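Local coordinates for protein type II restriction enzyme AgeI (Thalassobius gelatinovorus, PDB 5DWA) that recognises the double-stranded DNA sequence 5'-ACCGGT-3' and cuts it after the first A, leaving fragments with terminal 5'-phosphates, at residues E94-A99 with S260-Q265; E102-V107 with E268-L273; M144-G149 with S153-G158. All blocks are in the same frame, centred on the assembly; numbering follows the deposited sequence. Where two conformers were deposited one is given.

Contact 1: residues E94-A99 with S260-Q265; sequences EAFEVA and SGFSGQ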
ATOM      1  N   GLU A  94      -1.720  -8.580  10.834  1.00 13.50           N
ATOM      2  CA  GLU A  94      -2.236  -9.876  11.243  1.00 12.40           C
ATOM      3  C   GLU A  94      -2.614  -9.887  12.724  1.00 13.10           C
ATOM      4  O   GLU A  94      -3.520 -10.617  13.139  1.00 12.33           O
ATOM      5  CB  GLU A  94      -1.217 -10.975  10.935  1.00 13.49           C
ATOM      6  CG  GLU A  94      -0.998 -11.139   9.433  1.00 16.11           C
ATOM      7  CD  GLU A  94      -0.233 -12.392   9.057  1.00 18.90           C
ATOM      8  OE1 GLU A  94       0.449 -12.959   9.931  1.00 18.78           O
ATOM      9  OE2 GLU A  94      -0.335 -12.813   7.878  1.00 22.46           O
ATOM     10  N   ALA A  95      -1.945  -9.072  13.529  1.00 12.82           N
ATOM     11  CA  ALA A  95      -2.288  -9.017  14.946  1.00 11.23           C
ATOM     12  C   ALA A  95      -3.709  -8.503  15.162  1.00 11.56           C
ATOM     13  O   ALA A  95      -4.389  -8.949  16.077  1.00 12.24           O
ATOM     14  CB  ALA A  95      -1.296  -8.151  15.704  1.00 11.79           C
ATOM     15  N   PHE A  96      -4.167  -7.561  14.340  1.00 11.84           N
ATOM     16  CA  PHE A  96      -5.525  -7.057  14.516  1.00 11.76           C
ATOM     17  C   PHE A  96      -6.551  -8.151  14.163  1.00 11.65           C
ATOM     18  O   PHE A  96      -7.582  -8.291  14.830  1.00 12.06           O
ATOM     19  CB  PHE A  96      -5.728  -5.784  13.684  1.00 12.45           C
ATOM     20  CG  PHE A  96      -7.090  -5.168  13.836  1.00 12.09           C
ATOM     21  CD1 PHE A  96      -7.678  -5.016  15.079  1.00 13.19           C
ATOM     22  CD2 PHE A  96      -7.774  -4.723  12.719  1.00 12.84           C
ATOM     23  CE1 PHE A  96      -8.935  -4.434  15.201  1.00 13.32           C
ATOM     24  CE2 PHE A  96      -9.033  -4.146  12.827  1.00 12.85           C
ATOM     25  CZ  PHE A  96      -9.615  -4.003  14.070  1.00 13.72           C
ATOM     26  N   GLU A  97      -6.264  -8.935  13.126  1.00 11.28           N
ATOM     27  CA  GLU A  97      -7.080 -10.121  12.829  1.00 11.89           C
ATOM     28  C   GLU A  97      -7.146 -11.069  14.033  1.00 12.63           C
ATOM     29  O   GLU A  97      -8.228 -11.525  14.412  1.00 12.77           O
ATOM     30  CB  GLU A  97      -6.529 -10.876  11.631  1.00 12.41           C
ATOM     31  CG  GLU A  97      -6.437 -10.034  10.367  1.00 14.57           C
ATOM     32  CD  GLU A  97      -5.814 -10.835   9.248  1.00 18.88           C
ATOM     33  OE1 GLU A  97      -6.470 -11.776   8.764  1.00 20.00           O
ATOM     34  OE2 GLU A  97      -4.656 -10.558   8.882  1.00 22.25           O
ATOM     35  N   VAL A  98      -5.987 -11.380  14.614  1.00 12.45           N
ATOM     36  CA  VAL A  98      -5.931 -12.229  15.810  1.00 12.27           C
ATOM     37  C   VAL A  98      -6.818 -11.670  16.913  1.00 12.58           C
ATOM     38  O   VAL A  98      -7.583 -12.397  17.535  1.00 13.75           O
ATOM     39  CB  VAL A  98      -4.487 -12.370  16.344  1.00 13.02           C
ATOM     40  CG1 VAL A  98      -4.480 -13.003  17.747  1.00 13.86           C
ATOM     41  CG2 VAL A  98      -3.651 -13.200  15.395  1.00 13.66           C
ATOM     42  N   ALA A  99      -6.714 -10.371  17.151  1.00 12.05           N
ATOM     43  CA  ALA A  99      -7.473  -9.727  18.214  1.00 12.82           C
ATOM     44  C   ALA A  99      -8.983  -9.756  17.946  1.00 12.20           C
ATOM     45  O   ALA A  99      -9.762  -9.988  18.868  1.00 12.42           O
ATOM     46  CB  ALA A  99      -6.995  -8.294  18.406  1.00 13.35           C
ATOM     47  N   SER A 260     -17.282   2.103  18.488  1.00 19.24           N
ATOM     48  CA  SER A 260     -17.396   1.533  19.829  1.00 19.69           C
ATOM     49  C   SER A 260     -16.047   1.278  20.461  1.00 19.59           C
ATOM     50  O   SER A 260     -15.014   1.351  19.797  1.00 19.73           O
ATOM     51  CB  SER A 260     -18.188   0.222  19.801  1.00 21.38           C
ATOM     52  OG  SER A 260     -17.395  -0.858  19.333  1.00 22.54           O
ATOM     53  N   GLY A 261     -16.073   0.981  21.758  1.00 19.76           N
ATOM     54  CA  GLY A 261     -14.912   0.445  22.437  1.00 20.05           C
ATOM     55  C   GLY A 261     -14.701  -0.986  21.976  1.00 19.94           C
ATOM     56  O   GLY A 261     -15.523  -1.536  21.236  1.00 20.50           O
ATOM     57  N   PHE A 262     -13.611  -1.604  22.406  1.00 20.21           N
ATOM     58  CA  PHE A 262     -13.259  -2.924  21.900  1.00 20.37           C
ATOM     59  C   PHE A 262     -13.607  -4.030  22.886  1.00 23.95           C
ATOM     60  O   PHE A 262     -14.227  -5.024  22.518  1.00 26.25           O
ATOM     61  CB  PHE A 262     -11.772  -2.971  21.549  1.00 17.83           C
ATOM     62  CG  PHE A 262     -11.362  -4.209  20.811  1.00 17.48           C
ATOM     63  CD1 PHE A 262     -11.673  -4.365  19.469  1.00 18.41           C
ATOM     64  CD2 PHE A 262     -10.641  -5.206  21.450  1.00 17.73           C
ATOM     65  CE1 PHE A 262     -11.283  -5.500  18.779  1.00 19.20           C
ATOM     66  CE2 PHE A 262     -10.250  -6.350  20.768  1.00 18.42           C
ATOM     67  CZ  PHE A 262     -10.576  -6.494  19.427  1.00 19.67           C
ATOM     68  N   SER A 263     -13.211  -3.857  24.137  1.00 25.65           N
ATOM     69  CA  SER A 263     -13.505  -4.848  25.160  1.00 27.36           C
ATOM     70  C   SER A 263     -14.985  -4.837  25.526  1.00 28.21           C
ATOM     71  O   SER A 263     -15.665  -3.820  25.370  1.00 29.81           O
ATOM     72  CB  SER A 263     -12.657  -4.591  26.403  1.00 27.86           C
ATOM     73  OG  SER A 263     -13.047  -3.380  27.019  1.00 30.09           O
ATOM     74  N   GLY A 264     -15.472  -5.973  26.013  1.00 27.11           N
ATOM     75  CA  GLY A 264     -16.865  -6.105  26.404  1.00 27.29           C
ATOM     76  C   GLY A 264     -17.444  -7.454  26.008  1.00 27.59           C
ATOM     77  O   GLY A 264     -16.708  -8.387  25.683  1.00 26.65           O
ATOM     78  N   GLN A 265     -18.770  -7.553  26.051  1.00 27.95           N
ATOM     79  CA  GLN A 265     -19.484  -8.736  25.570  1.00 29.39           C
ATOM     80  C   GLN A 265     -20.168  -8.431  24.242  1.00 28.82           C
ATOM     81  O   GLN A 265     -19.506  -8.313  23.213  1.00 28.62           O
ATOM     82  CB  GLN A 265     -20.508  -9.207  26.602  1.00 32.15           C
ATOM     83  CG  GLN A 265     -19.891  -9.886  27.814  1.00 34.88           C
ATOM     84  CD  GLN A 265     -19.231 -11.205  27.466  1.00 37.08           C
ATOM     85  OE1 GLN A 265     -19.898 -12.158  27.071  1.00 37.86           O
ATOM     86  NE2 GLN A 265     -17.913 -11.262  27.604  1.00 38.24           N
TER

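Contact 2: residues E102-V107 with E268-L273; sequences ERYNPV and EFTDYL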
ATOM      1  N   GLU A 102     -10.158 -13.359  18.649  1.00 14.71           N
ATOM      2  CA  GLU A 102     -10.070 -13.641  20.084  1.00 15.64           C
ATOM      3  C   GLU A 102     -11.186 -12.946  20.866  1.00 16.04           C
ATOM      4  O   GLU A 102     -11.800 -13.543  21.760  1.00 17.37           O
ATOM      5  CB  GLU A 102      -8.704 -13.211  20.626  1.00 18.61           C
ATOM      6  CG  GLU A 102      -8.488 -13.493  22.112  1.00 21.20           C
ATOM      7  CD  GLU A 102      -8.253 -14.958  22.399  1.00 23.72           C
ATOM      8  OE1 GLU A 102      -7.516 -15.614  21.629  1.00 25.68           O
ATOM      9  OE2 GLU A 102      -8.813 -15.461  23.393  1.00 24.79           O
ATOM     10  N   ARG A 103     -11.457 -11.691  20.525  0.56 14.69           N
ATOM     11  CA  ARG A 103     -12.431 -10.902  21.274  0.56 15.37           C
ATOM     12  C   ARG A 103     -13.866 -11.309  20.964  0.56 16.37           C
ATOM     13  O   ARG A 103     -14.698 -11.390  21.870  0.56 17.21           O
ATOM     14  CB  ARG A 103     -12.245  -9.406  20.997  0.56 15.26           C
ATOM     15  CG  ARG A 103     -13.198  -8.496  21.771  0.56 16.60           C
ATOM     16  CD  ARG A 103     -14.365  -8.053  20.899  0.56 17.19           C
ATOM     17  NE  ARG A 103     -15.277  -7.129  21.573  0.56 17.24           N
ATOM     18  CZ  ARG A 103     -16.412  -7.489  22.163  0.56 17.27           C
ATOM     19  NH1 ARG A 103     -16.781  -8.764  22.177  0.56 17.53           N
ATOM     20  NH2 ARG A 103     -17.180  -6.576  22.742  0.56 18.09           N
ATOM     21  N   TYR A 104     -14.161 -11.549  19.688  1.00 16.06           N
ATOM     22  CA  TYR A 104     -15.540 -11.769  19.282  1.00 13.97           C
ATOM     23  C   TYR A 104     -16.038 -13.203  19.255  1.00 15.26           C
ATOM     24  O   TYR A 104     -17.232 -13.414  19.430  1.00 16.23           O
ATOM     25  CB  TYR A 104     -15.756 -11.136  17.911  1.00 13.64           C
ATOM     26  CG  TYR A 104     -15.926  -9.645  18.010  1.00 13.90           C
ATOM     27  CD1 TYR A 104     -16.982  -9.106  18.727  1.00 14.48           C
ATOM     28  CD2 TYR A 104     -15.032  -8.773  17.400  1.00 14.25           C
ATOM     29  CE1 TYR A 104     -17.157  -7.740  18.834  1.00 16.00           C
ATOM     30  CE2 TYR A 104     -15.203  -7.403  17.496  1.00 15.04           C
ATOM     31  CZ  TYR A 104     -16.269  -6.892  18.214  1.00 16.35           C
ATOM     32  OH  TYR A 104     -16.454  -5.532  18.318  1.00 18.66           O
ATOM     33  N   ASN A 105     -15.169 -14.182  19.028  1.00 14.39           N
ATOM     34  CA  ASN A 105     -15.670 -15.550  18.913  1.00 15.65           C
ATOM     35  C   ASN A 105     -16.415 -16.077  20.145  1.00 17.88           C
ATOM     36  O   ASN A 105     -17.412 -16.768  19.976  1.00 17.01           O
ATOM     37  CB  ASN A 105     -14.543 -16.511  18.532  1.00 16.11           C
ATOM     38  CG  ASN A 105     -14.462 -16.715  17.025  1.00 16.08           C
ATOM     39  OD1 ASN A 105     -15.256 -16.148  16.287  1.00 17.14           O
ATOM     40  ND2 ASN A 105     -13.515 -17.519  16.568  1.00 15.72           N
ATOM     41  N   PRO A 106     -15.960 -15.748  21.372  1.00 19.02           N
ATOM     42  CA  PRO A 106     -16.747 -16.239  22.513  1.00 22.09           C
ATOM     43  C   PRO A 106     -18.201 -15.747  22.518  1.00 23.69           C
ATOM     44  O   PRO A 106     -19.112 -16.529  22.793  1.00 27.30           O
ATOM     45  CB  PRO A 106     -15.983 -15.690  23.722  1.00 22.07           C
ATOM     46  CG  PRO A 106     -14.580 -15.567  23.248  1.00 21.48           C
ATOM     47  CD  PRO A 106     -14.687 -15.142  21.807  1.00 20.21           C
ATOM     48  N   VAL A 107     -18.414 -14.473  22.213  1.00 22.94           N
ATOM     49  CA  VAL A 107     -19.751 -13.901  22.219  1.00 23.01           C
ATOM     50  C   VAL A 107     -20.566 -14.388  21.026  1.00 21.78           C
ATOM     51  O   VAL A 107     -21.755 -14.681  21.146  1.00 23.74           O
ATOM     52  CB  VAL A 107     -19.686 -12.358  22.225  1.00 26.16           C
ATOM     53  CG1 VAL A 107     -21.077 -11.753  22.100  1.00 27.54           C
ATOM     54  CG2 VAL A 107     -18.997 -11.876  23.492  1.00 27.72           C
ATOM     55  N   GLU A 268     -22.384  -3.315  19.131  1.00 23.35           N
ATOM     56  CA  GLU A 268     -23.041  -3.026  17.862  1.00 24.71           C
ATOM     57  C   GLU A 268     -22.628  -4.002  16.763  1.00 22.44           C
ATOM     58  O   GLU A 268     -23.439  -4.345  15.903  1.00 22.98           O
ATOM     59  CB  GLU A 268     -22.760  -1.592  17.426  1.00 28.07           C
ATOM     60  CG  GLU A 268     -23.514  -0.560  18.242  1.00 31.00           C
ATOM     61  CD  GLU A 268     -23.551   0.791  17.569  1.00 34.56           C
ATOM     62  OE1 GLU A 268     -22.475   1.398  17.392  1.00 35.41           O
ATOM     63  OE2 GLU A 268     -24.658   1.241  17.207  1.00 36.62           O
ATOM     64  N   PHE A 269     -21.378  -4.456  16.796  1.00 20.62           N
ATOM     65  CA  PHE A 269     -20.894  -5.401  15.791  1.00 19.30           C
ATOM     66  C   PHE A 269     -21.579  -6.762  15.921  1.00 18.72           C
ATOM     67  O   PHE A 269     -22.082  -7.306  14.932  1.00 18.14           O
ATOM     68  CB  PHE A 269     -19.372  -5.559  15.882  1.00 18.52           C
ATOM     69  CG  PHE A 269     -18.813  -6.606  14.952  1.00 18.29           C
ATOM     70  CD1 PHE A 269     -18.880  -6.437  13.578  1.00 19.59           C
ATOM     71  CD2 PHE A 269     -18.230  -7.763  15.452  1.00 18.85           C
ATOM     72  CE1 PHE A 269     -18.367  -7.397  12.718  1.00 19.72           C
ATOM     73  CE2 PHE A 269     -17.720  -8.729  14.593  1.00 19.02           C
ATOM     74  CZ  PHE A 269     -17.783  -8.539  13.224  1.00 19.01           C
ATOM     75  N   THR A 270     -21.616  -7.306  17.136  1.00 18.56           N
ATOM     76  CA  THR A 270     -22.246  -8.609  17.340  1.00 19.45           C
ATOM     77  C   THR A 270     -23.758  -8.515  17.106  1.00 20.47           C
ATOM     78  O   THR A 270     -24.345  -9.400  16.488  1.00 20.38           O
ATOM     79  CB  THR A 270     -21.956  -9.185  18.740  1.00 20.61           C
ATOM     80  OG1 THR A 270     -22.546  -8.358  19.753  1.00 22.27           O
ATOM     81  CG2 THR A 270     -20.458  -9.277  18.966  1.00 20.34           C
ATOM     82  N   ASP A 271     -24.375  -7.430  17.567  1.00 21.91           N
ATOM     83  CA  ASP A 271     -25.797  -7.205  17.304  1.00 24.48           C
ATOM     84  C   ASP A 271     -26.063  -7.190  15.802  1.00 23.75           C
ATOM     85  O   ASP A 271     -27.063  -7.737  15.326  1.00 25.02           O
ATOM     86  CB  ASP A 271     -26.271  -5.892  17.931  1.00 28.15           C
ATOM     87  CG  ASP A 271     -26.364  -5.964  19.442  1.00 32.07           C
ATOM     88  OD1 ASP A 271     -26.369  -7.084  19.996  1.00 33.13           O
ATOM     89  OD2 ASP A 271     -26.442  -4.892  20.078  1.00 34.61           O
ATOM     90  N   TYR A 272     -25.155  -6.563  15.062  1.00 22.52           N
ATOM     91  CA  TYR A 272     -25.261  -6.469  13.613  1.00 21.61           C
ATOM     92  C   TYR A 272     -25.193  -7.841  12.951  1.00 19.92           C
ATOM     93  O   TYR A 272     -26.044  -8.182  12.135  1.00 20.52           O
ATOM     94  CB  TYR A 272     -24.161  -5.559  13.060  1.00 22.05           C
ATOM     95  CG  TYR A 272     -24.068  -5.547  11.555  1.00 23.77           C
ATOM     96  CD1 TYR A 272     -24.971  -4.818  10.788  1.00 23.84           C
ATOM     97  CD2 TYR A 272     -23.072  -6.258  10.897  1.00 24.60           C
ATOM     98  CE1 TYR A 272     -24.890  -4.806   9.411  1.00 23.95           C
ATOM     99  CE2 TYR A 272     -22.982  -6.251   9.523  1.00 24.34           C
ATOM    100  CZ  TYR A 272     -23.890  -5.521   8.784  1.00 24.69           C
ATOM    101  OH  TYR A 272     -23.805  -5.513   7.412  1.00 26.82           O
ATOM    102  N   LEU A 273     -24.182  -8.627  13.306  1.00 19.70           N
ATOM    103  CA  LEU A 273     -24.052  -9.971  12.753  1.00 19.45           C
ATOM    104  C   LEU A 273     -25.254 -10.843  13.101  1.00 20.50           C
ATOM    105  O   LEU A 273     -25.766 -11.565  12.247  1.00 21.61           O
ATOM    106  CB  LEU A 273     -22.770 -10.640  13.247  1.00 18.96           C
ATOM    107  CG  LEU A 273     -21.474 -10.057  12.686  1.00 19.26           C
ATOM    108  CD1 LEU A 273     -20.302 -10.938  13.084  1.00 18.06           C
ATOM    109  CD2 LEU A 273     -21.546  -9.896  11.170  1.00 19.51           C
TER

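Contact 3: residues M144-G149 with S153-G158; sequences MIEKQG and SPDAEG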
ATOM      1  N   MET A 144     -12.921 -14.689   7.758  1.00 11.93           N
ATOM      2  CA  MET A 144     -14.199 -15.156   7.242  1.00 12.89           C
ATOM      3  C   MET A 144     -15.221 -15.247   8.371  1.00 13.15           C
ATOM      4  O   MET A 144     -14.860 -15.396   9.541  1.00 13.41           O
ATOM      5  CB  MET A 144     -14.041 -16.490   6.494  1.00 16.98           C
ATOM      6  CG  MET A 144     -14.009 -17.743   7.322  1.00 21.65           C
ATOM      7  SD  MET A 144     -14.136 -19.216   6.263  1.00 23.13           S
ATOM      8  CE  MET A 144     -13.203 -20.349   7.274  1.00 23.98           C
ATOM      9  N   ILE A 145     -16.490 -15.075   8.007  1.00 12.54           N
ATOM     10  CA  ILE A 145     -17.599 -15.179   8.944  1.00 13.06           C
ATOM     11  C   ILE A 145     -18.422 -16.386   8.540  1.00 13.39           C
ATOM     12  O   ILE A 145     -18.761 -16.527   7.359  1.00 12.97           O
ATOM     13  CB  ILE A 145     -18.496 -13.927   8.950  1.00 11.99           C
ATOM     14  CG1 ILE A 145     -17.663 -12.641   9.022  1.00 12.38           C
ATOM     15  CG2 ILE A 145     -19.510 -14.002  10.096  1.00 12.09           C
ATOM     16  CD1 ILE A 145     -18.480 -11.389   8.713  1.00 13.20           C
ATOM     17  N   GLU A 146     -18.720 -17.244   9.516  1.00 13.22           N
ATOM     18  CA  GLU A 146     -19.511 -18.451   9.285  1.00 14.47           C
ATOM     19  C   GLU A 146     -20.675 -18.528  10.254  1.00 15.52           C
ATOM     20  O   GLU A 146     -20.616 -17.983  11.356  1.00 16.06           O
ATOM     21  CB  GLU A 146     -18.647 -19.699   9.426  1.00 15.32           C
ATOM     22  CG  GLU A 146     -17.585 -19.864   8.358  1.00 16.50           C
ATOM     23  CD  GLU A 146     -16.692 -21.055   8.627  1.00 17.24           C
ATOM     24  OE1 GLU A 146     -16.055 -21.095   9.701  1.00 17.95           O
ATOM     25  OE2 GLU A 146     -16.639 -21.965   7.773  1.00 19.60           O
ATOM     26  N   LYS A 147     -21.721 -19.236   9.842  1.00 16.30           N
ATOM     27  CA  LYS A 147     -22.912 -19.416  10.658  1.00 18.35           C
ATOM     28  C   LYS A 147     -23.280 -20.889  10.669  1.00 19.94           C
ATOM     29  O   LYS A 147     -23.391 -21.505   9.614  1.00 20.04           O
ATOM     30  CB  LYS A 147     -24.065 -18.575  10.114  1.00 19.91           C
ATOM     31  CG  LYS A 147     -25.437 -18.916  10.681  1.00 22.33           C
ATOM     32  CD  LYS A 147     -25.672 -18.253  12.022  1.00 24.75           C
ATOM     33  CE  LYS A 147     -27.106 -18.458  12.491  1.00 27.34           C
ATOM     34  NZ  LYS A 147     -27.416 -17.608  13.673  1.00 29.16           N
ATOM     35  N   GLN A 148     -23.450 -21.465  11.852  1.00 20.15           N
ATOM     36  CA  GLN A 148     -23.838 -22.872  11.933  1.00 21.32           C
ATOM     37  C   GLN A 148     -25.266 -23.038  11.427  1.00 23.10           C
ATOM     38  O   GLN A 148     -26.178 -22.350  11.888  1.00 23.89           O
ATOM     39  CB  GLN A 148     -23.703 -23.386  13.358  1.00 22.76           C
ATOM     40  CG  GLN A 148     -23.878 -24.890  13.474  1.00 25.58           C
ATOM     41  CD  GLN A 148     -23.486 -25.397  14.838  1.00 27.77           C
ATOM     42  OE1 GLN A 148     -23.842 -24.801  15.854  1.00 28.33           O
ATOM     43  NE2 GLN A 148     -22.726 -26.487  14.871  1.00 29.42           N
ATOM     44  N   GLY A 149     -25.450 -23.931  10.460  1.00 24.54           N
ATOM     45  CA  GLY A 149     -26.757 -24.138   9.862  1.00 25.73           C
ATOM     46  C   GLY A 149     -27.154 -23.079   8.850  1.00 27.44           C
ATOM     47  O   GLY A 149     -28.283 -23.068   8.355  1.00 29.29           O
ATOM     48  N   SER A 153     -21.644 -23.796   1.497  1.00 23.11           N
ATOM     49  CA  SER A 153     -20.603 -24.809   1.672  1.00 23.59           C
ATOM     50  C   SER A 153     -20.258 -25.133   3.129  1.00 23.85           C
ATOM     51  O   SER A 153     -19.108 -24.988   3.537  1.00 24.28           O
ATOM     52  CB  SER A 153     -19.332 -24.376   0.939  1.00 24.77           C
ATOM     53  OG  SER A 153     -19.577 -24.261  -0.451  1.00 27.68           O
ATOM     54  N   PRO A 154     -21.245 -25.603   3.914  1.00 24.58           N
ATOM     55  CA  PRO A 154     -20.983 -25.881   5.336  1.00 25.33           C
ATOM     56  C   PRO A 154     -19.842 -26.877   5.557  1.00 26.15           C
ATOM     57  O   PRO A 154     -19.697 -27.816   4.768  1.00 27.07           O
ATOM     58  CB  PRO A 154     -22.316 -26.459   5.831  1.00 25.82           C
ATOM     59  CG  PRO A 154     -23.019 -26.934   4.591  1.00 26.50           C
ATOM     60  CD  PRO A 154     -22.612 -25.980   3.514  1.00 26.12           C
ATOM     61  N   ASP A 155     -19.028 -26.665   6.591  1.00 27.61           N
ATOM     62  CA  ASP A 155     -17.943 -27.596   6.882  1.00 28.87           C
ATOM     63  C   ASP A 155     -18.482 -28.800   7.653  1.00 31.16           C
ATOM     64  O   ASP A 155     -19.695 -28.977   7.756  1.00 30.94           O
ATOM     65  CB  ASP A 155     -16.791 -26.914   7.650  1.00 29.24           C
ATOM     66  CG  ASP A 155     -17.199 -26.379   9.026  1.00 29.16           C
ATOM     67  OD1 ASP A 155     -18.268 -26.748   9.561  1.00 26.89           O
ATOM     68  OD2 ASP A 155     -16.417 -25.579   9.585  1.00 31.04           O
ATOM     69  N   ALA A 156     -17.579 -29.612   8.187  1.00 33.59           N
ATOM     70  CA  ALA A 156     -17.957 -30.837   8.884  1.00 35.82           C
ATOM     71  C   ALA A 156     -18.876 -30.579  10.082  1.00 37.03           C
ATOM     72  O   ALA A 156     -19.700 -31.428  10.427  1.00 37.33           O
ATOM     73  CB  ALA A 156     -16.709 -31.585   9.329  1.00 37.11           C
ATOM     74  N   GLU A 157     -18.742 -29.412  10.708  1.00 37.93           N
ATOM     75  CA  GLU A 157     -19.541 -29.075  11.885  1.00 38.71           C
ATOM     76  C   GLU A 157     -20.812 -28.301  11.534  1.00 35.29           C
ATOM     77  O   GLU A 157     -21.570 -27.915  12.423  1.00 35.91           O
ATOM     78  CB  GLU A 157     -18.720 -28.250  12.875  1.00 43.01           C
ATOM     79  CG  GLU A 157     -17.282 -28.692  13.041  1.00 46.56           C
ATOM     80  CD  GLU A 157     -16.357 -27.514  13.294  1.00 49.08           C
ATOM     81  OE1 GLU A 157     -16.040 -27.239  14.473  1.00 49.60           O
ATOM     82  OE2 GLU A 157     -15.958 -26.853  12.308  1.00 49.57           O
ATOM     83  N   GLY A 158     -21.035 -28.058  10.247  1.00 30.66           N
ATOM     84  CA  GLY A 158     -22.236 -27.369   9.809  1.00 27.77           C
ATOM     85  C   GLY A 158     -22.091 -25.859   9.648  1.00 25.79           C
ATOM     86  O   GLY A 158     -23.074 -25.165   9.411  1.00 25.27           O
TER
HETATM   87  O   HOH W   1     -14.676 -23.796   8.167  1.00 26.08           O

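Contact 1: residues E94-A99 with S260-Q265
The Phe262 ring meets the helix residue Ala99 with its edge: Ala99 C lies in the plane of the ring, and Ala99 O sits close to that plane, 3.6 Å from Phe262 CZ. The weakly positive ring edge thus faces the electron-rich carbonyl oxygen, which is probably mildly favourable. The same CZ also touches the methyl of Ala99, with CB at 4.1 Å. The second aromatic, Phe96, comes up obliquely, and the two rings approach through their CE1 atoms, 4.4 Å apart. Ala99 suits its place because its CB points toward the loop yet is small enough to let the phenyl edge reach the helix backbone.

This protein is a PD-(D/E)XK nuclease, and the contact joins helix 84-109 to the loop that leads from the last strand of the central mixed sheet, 257-259, into helix 268-277. Phe262 is the loop residue that enters the buried apolar space. Its CG stands anti to the backbone N (chi1 -170°), which carries the ring from the loop toward the helix, where Leu100, Phe51 and Tyr240 also pack on it, the last edge-to-face. Phe96 extends its ring in the same anti sense (chi1 -178°) and rests on Leu197 as well. On this helical turn Glu94 packs against a sugar of the bound DNA and forms a salt bridge with Arg44.

Contact 2: residues E102-V107 with E268-L273
Tyr104 holds its CG anti to the carbonyl carbon (chi1 -78°) and Phe269 holds its CG anti to the backbone N (chi1 175°), and these two settings bring the rings together between segment 102-107 of helix 84-109 and segment 268-273 of helix 268-277. Both helices belong to the PD-(D/E)XK nuclease fold, and the axes of the two segments come within 10.9 Å of each other. The rings form a tilted edge-to-face pair: the edge of Phe269 is turned to the face of Tyr104, with centroids 4.6 Å apart and planes at 59°. Phe269 CD2 does the touching, 3.5 Å from Tyr104 CZ and above the centre of the tyrosine ring.

A tyrosine suits this buried site because its apolar ring carries a hydroxyl that finds partners in Asp267 and Tyr240. A leucine here would probably leave Asp267 and Tyr240 without that hydroxyl and the Phe269 edge without a face to rest on. Phe269 packs on toward the sheet, against Val193.

Thr270 divides its two branches: OG1 accepts from the backbone N of Asp267, just ahead of the helix, while the methyl turns to the neighbouring helix. There CG2 lies 3.5 Å from Tyr104 CD1, and Val107 CG1 meets the same methyl at 4.0 Å.

Contact 3: residues M144-G149 with S153-G158
Gly158 and the Gln148-Gly149 pair form the close-fitting part of this contact. Gly149 N donates to Gly158 O at 2.9 Å, and Gln148 CA adds a CA-H...O contact to that same oxygen at 3.5 Å. At the backbone angles of Gly158, whose phi is positive, a CB would be jammed against the carbonyl O of Glu157, which a glycine avoids. Gln148, Gly149 and Glu157 make up the solvent side. There Gln148 reaches over with its chain extended, CG anti to the backbone N, and its NE2 gives a nearly straight bond of 3.1 Å to Glu157 O, the acceptor lying in the amide plane.

The acids meet less directly. Glu146 OE2 and Asp155 OD2 stay 4.0 Å apart, their carboxylate planes turned 79° against each other, and a water bridges them, donating to Glu146 OE2 at 2.7 Å and to Asp155 OD2 at 2.9 Å. Their mutual repulsion is probably offset by Arg129, which pairs with the buried Glu146, and by Arg114, which pairs with Glu146, Asp155 and Glu157. Asp155 also shapes its own loop. Its CG stands between the backbone N and the carbonyl carbon (chi1 63°), which folds OD1 back over the turn to accept from Glu157 N at 2.9 Å, from above the carboxylate plane. This is an Asx turn, set within a type I beta turn that runs to Gly158.

The contact lies in the loop of a beta hairpin whose arms, strands 143-148 and 159-168, run antiparallel. Strand 113-117 flanks 143-148 on its other edge, and helix 123-130 packs on Met144.

Overall arrangement
From the N terminus, helix 84-109 comes first and supplies one side of both contact 1 and contact 2, the second about two turns further along. The chain then enters the central sheet, where contact 3 closes a short loop, only three residues separating 144-149 from 153-158. After the remaining strands, 260-265 returns to the helix and closes contact 1, and 268-273 follows to close contact 2, each spanning 160 residues. Contacts 1 and 2 therefore cross along the chain, and contact 3 lies within both long loops. Arg103 of contact 2 probably bonds to backbone oxygens of the contact 1 loop. Leu273 CD2, 4.2 Å from Ile145 CD1, joins helix 268-277 to the strand of contact 3.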